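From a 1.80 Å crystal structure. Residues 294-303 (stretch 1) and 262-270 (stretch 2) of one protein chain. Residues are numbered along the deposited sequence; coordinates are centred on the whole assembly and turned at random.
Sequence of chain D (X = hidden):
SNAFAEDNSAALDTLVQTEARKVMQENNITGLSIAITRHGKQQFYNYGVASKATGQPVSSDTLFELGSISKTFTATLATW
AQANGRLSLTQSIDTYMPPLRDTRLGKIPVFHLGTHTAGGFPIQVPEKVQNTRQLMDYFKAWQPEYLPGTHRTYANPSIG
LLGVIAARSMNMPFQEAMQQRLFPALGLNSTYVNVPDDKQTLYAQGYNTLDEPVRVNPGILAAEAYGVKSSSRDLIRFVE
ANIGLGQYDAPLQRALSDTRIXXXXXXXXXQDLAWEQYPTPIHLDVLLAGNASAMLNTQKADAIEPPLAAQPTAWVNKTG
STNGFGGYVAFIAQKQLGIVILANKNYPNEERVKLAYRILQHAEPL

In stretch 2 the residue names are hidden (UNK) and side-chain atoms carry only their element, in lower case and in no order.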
# COMPACT_ATOMS: atom_id res chain seq x y z
N ALA D 294 10.66 13.33 -4.01
CA ALA D 294 10.89 14.39 -3.03
C ALA D 294 10.12 14.13 -1.71
O ALA D 294 10.63 14.42 -0.63
CB ALA D 294 10.50 15.75 -3.62
N MSE D 295 8.94 13.53 -1.80
CA MSE D 295 8.11 13.28 -0.61
C MSE D 295 8.66 12.20 0.31
O MSE D 295 8.19 12.08 1.43
CB MSE D 295 6.68 12.91 -1.01
CG MSE D 295 5.97 14.02 -1.78
SE MSE D 295 5.48 15.55 -0.64
CE MSE D 295 4.38 14.64 0.71
N LEU D 296 9.64 11.41 -0.15
CA LEU D 296 10.38 10.50 0.73
C LEU D 296 11.23 11.22 1.80
O LEU D 296 11.59 10.60 2.79
CB LEU D 296 11.27 9.55 -0.08
CG LEU D 296 10.56 8.54 -1.00
CD1 LEU D 296 11.56 7.78 -1.89
CD2 LEU D 296 9.72 7.57 -0.18
N ASN D 297 11.54 12.50 1.60
CA ASN D 297 12.28 13.26 2.61
C ASN D 297 11.34 13.88 3.64
O ASN D 297 10.15 13.98 3.41
CB ASN D 297 13.11 14.37 1.96
CG ASN D 297 14.19 13.83 1.03
OD1 ASN D 297 14.78 14.59 0.28
ND2 ASN D 297 14.45 12.52 1.08
N THR D 298 11.90 14.32 4.76
CA THR D 298 11.10 14.78 5.90
C THR D 298 10.39 16.09 5.58
O THR D 298 11.04 17.05 5.18
CB THR D 298 11.98 14.91 7.15
OG1 THR D 298 12.51 13.62 7.48
CG2 THR D 298 11.18 15.42 8.34
N GLN D 299 9.07 16.10 5.73
CA GLN D 299 8.23 17.28 5.48
C GLN D 299 7.60 17.72 6.78
O GLN D 299 7.46 16.91 7.69
CB GLN D 299 7.08 16.96 4.52
CG GLN D 299 7.39 17.08 3.04
CD GLN D 299 8.13 15.89 2.49
OE1 GLN D 299 9.16 16.03 1.82
NE2 GLN D 299 7.62 14.69 2.79
N LYS D 300 7.21 18.99 6.85
CA LYS D 300 6.36 19.47 7.93
C LYS D 300 4.96 18.88 7.77
O LYS D 300 4.47 18.70 6.65
CB LYS D 300 6.28 21.00 7.91
CG LYS D 300 5.38 21.57 8.99
CD LYS D 300 5.81 22.97 9.43
CE LYS D 300 5.13 23.37 10.73
NZ LYS D 300 3.65 23.16 10.69
N ALA D 301 4.33 18.57 8.90
CA ALA D 301 2.96 18.07 8.93
C ALA D 301 2.15 18.81 9.98
O ALA D 301 2.72 19.36 10.93
CB ALA D 301 2.94 16.57 9.21
N ASP D 302 0.83 18.81 9.81
CA ASP D 302 -0.11 19.47 10.72
C ASP D 302 -1.20 18.48 11.12
O ASP D 302 -1.89 17.93 10.26
CB ASP D 302 -0.74 20.68 10.04
CG ASP D 302 0.29 21.69 9.57
OD1 ASP D 302 1.28 21.93 10.29
OD2 ASP D 302 0.10 22.26 8.48
N ALA D 303 -1.36 18.26 12.42
CA ALA D 303 -2.36 17.30 12.92
C ALA D 303 -3.79 17.76 12.64
O ALA D 303 -4.14 18.91 12.91
CB ALA D 303 -2.17 17.07 14.41
N UNK D 262 -8.09 10.40 7.96
CA UNK D 262 -7.04 11.37 7.70
C UNK D 262 -6.49 11.94 8.99
O UNK D 262 -7.23 12.60 9.75
N UNK D 263 -5.21 11.71 9.22
CA UNK D 263 -4.58 12.13 10.49
C UNK D 263 -3.76 13.42 10.34
O UNK D 263 -3.72 14.22 11.27
c UNK D 263 -4.89 9.79 12.85
c UNK D 263 -5.51 8.65 13.36
c UNK D 263 -5.63 7.51 12.55
c UNK D 263 -4.39 9.81 11.55
c UNK D 263 -4.52 8.65 10.77
c UNK D 263 -3.69 11.02 11.02
o UNK D 263 -6.23 6.40 13.06
c UNK D 263 -5.13 7.51 11.26
N UNK D 264 -3.10 13.62 9.19
CA UNK D 264 -2.26 14.81 8.99
C UNK D 264 -2.42 15.45 7.60
O UNK D 264 -2.71 14.76 6.62
c UNK D 264 -0.25 11.93 11.99
c UNK D 264 -0.23 14.67 11.64
c UNK D 264 -0.51 13.84 10.55
c UNK D 264 -0.79 14.43 9.20
c UNK D 264 0.01 12.76 13.07
c UNK D 264 -0.50 12.47 10.74
c UNK D 264 0.02 14.13 12.89
N UNK D 265 -2.26 16.77 7.54
CA UNK D 265 -2.06 17.48 6.27
C UNK D 265 -0.56 17.59 6.06
O UNK D 265 0.16 18.04 6.96
c UNK D 265 -4.54 19.36 4.62
c UNK D 265 -5.81 18.72 4.08
c UNK D 265 -2.70 18.88 6.30
c UNK D 265 -4.21 18.92 6.04
n UNK D 265 -7.00 18.74 4.97
N UNK D 266 -0.08 17.16 4.88
CA UNK D 266 1.37 17.15 4.53
C UNK D 266 1.50 17.75 3.14
O UNK D 266 1.36 17.04 2.14
c UNK D 266 1.66 15.03 5.89
c UNK D 266 1.97 15.72 4.57
c UNK D 266 3.49 15.76 4.37
N UNK D 267 1.74 19.06 3.07
CA UNK D 267 1.56 19.80 1.82
C UNK D 267 0.11 19.66 1.36
O UNK D 267 -0.83 19.84 2.16
N UNK D 268 -0.07 19.28 0.09
CA UNK D 268 -1.40 19.09 -0.48
C UNK D 268 -2.04 17.71 -0.25
O UNK D 268 -3.17 17.47 -0.68
N UNK D 269 -1.32 16.81 0.42
CA UNK D 269 -1.74 15.43 0.66
C UNK D 269 -2.25 15.29 2.07
O UNK D 269 -1.69 15.86 2.99
c UNK D 269 -0.51 14.56 0.40
se UNK D 269 1.14 12.40 0.41
c UNK D 269 2.05 12.68 2.12
c UNK D 269 -0.56 13.16 1.00
N UNK D 270 -3.33 14.52 2.24
CA UNK D 270 -3.80 14.10 3.56
C UNK D 270 -3.20 12.71 3.78
O UNK D 270 -3.32 11.86 2.90
c UNK D 270 -5.35 14.07 3.62
c UNK D 270 -5.86 13.39 4.89
o UNK D 270 -5.85 15.41 3.58

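Position 262 has backbone atoms and no side-chain atoms. It touches nothing on stretch 1. An ideal CB here would lie 2.7 Å from a side-chain carbon of position 270, too close to fit. The residue is Gly262.

Position 263 has one carbon followed by a ring of six carbons that bears one oxygen. The ring leads away from stretch 1, and the backbone O lies 3.7 Å from Ala303 CA. The ring is a phenol, so the residue is Tyr263.

Position 264 has one carbon and a ring of six carbons, with no oxygen. Its side chain touches Ala301 and Ala303. This is Phe264. Its CB is 4.3 Å from Ala301 CB, and its CD1 is 3.6 Å from Ala303 CA. Its side chain and that of Ala303 share one face of the sheet.

Position 265 has four carbons in a row ending in nitrogen. Its CB points to the same face as that of Asp302, but the end of the chain leads away. This is Lys265. No salt bridge forms between it and Asp302, whose OD1 instead pairs with Lys300 NZ at 2.7 Å.

Position 266 has three side-chain carbons, one carrying the other two. They touch Met295, Gln299 and Ala301. This beta-branched, wholly apolar group is Val266. Its CG2 is 3.9 Å from Ala301 CB, and its CG1 is 3.8 Å from Gln299 CB and 3.9 Å from Met295 CE.

Position 267 has no side-chain atoms and no contact with stretch 1. Its phi of 59° by itself favours glycine, and it is Gly267.

Position 268 also lacks side-chain atoms. It has no contact with stretch 1 and is Gly268. The two glycines form the middle of a type II' turn from Val266 to position 269.

Position 269 has an unbranched chain of two carbons, a selenium and a terminal carbon. The terminal carbon touches Met295. It is selenomethionine, Met269. Its CE is 3.4 Å from Met295 CE, joining the two selenomethionine tips.

Position 270 has one carbon carrying an oxygen and a carbon. Its side chain is out of reach of stretch 1. It is Thr270.

The contact is a short antiparallel strand pairing with an apolar patch beside it. Lys265 N donates to Asp302 O at 3.0 Å, and Asp302 N donates to Lys265 O at 3.0 Å. This reciprocal pair sets the register and places Ala303 opposite Phe264. Beyond the pair, Val266 and Met269 pack on Met295. Together the stretches bury 410 Å².

Stretch 2, residues 262-270: GYFKVGGMT
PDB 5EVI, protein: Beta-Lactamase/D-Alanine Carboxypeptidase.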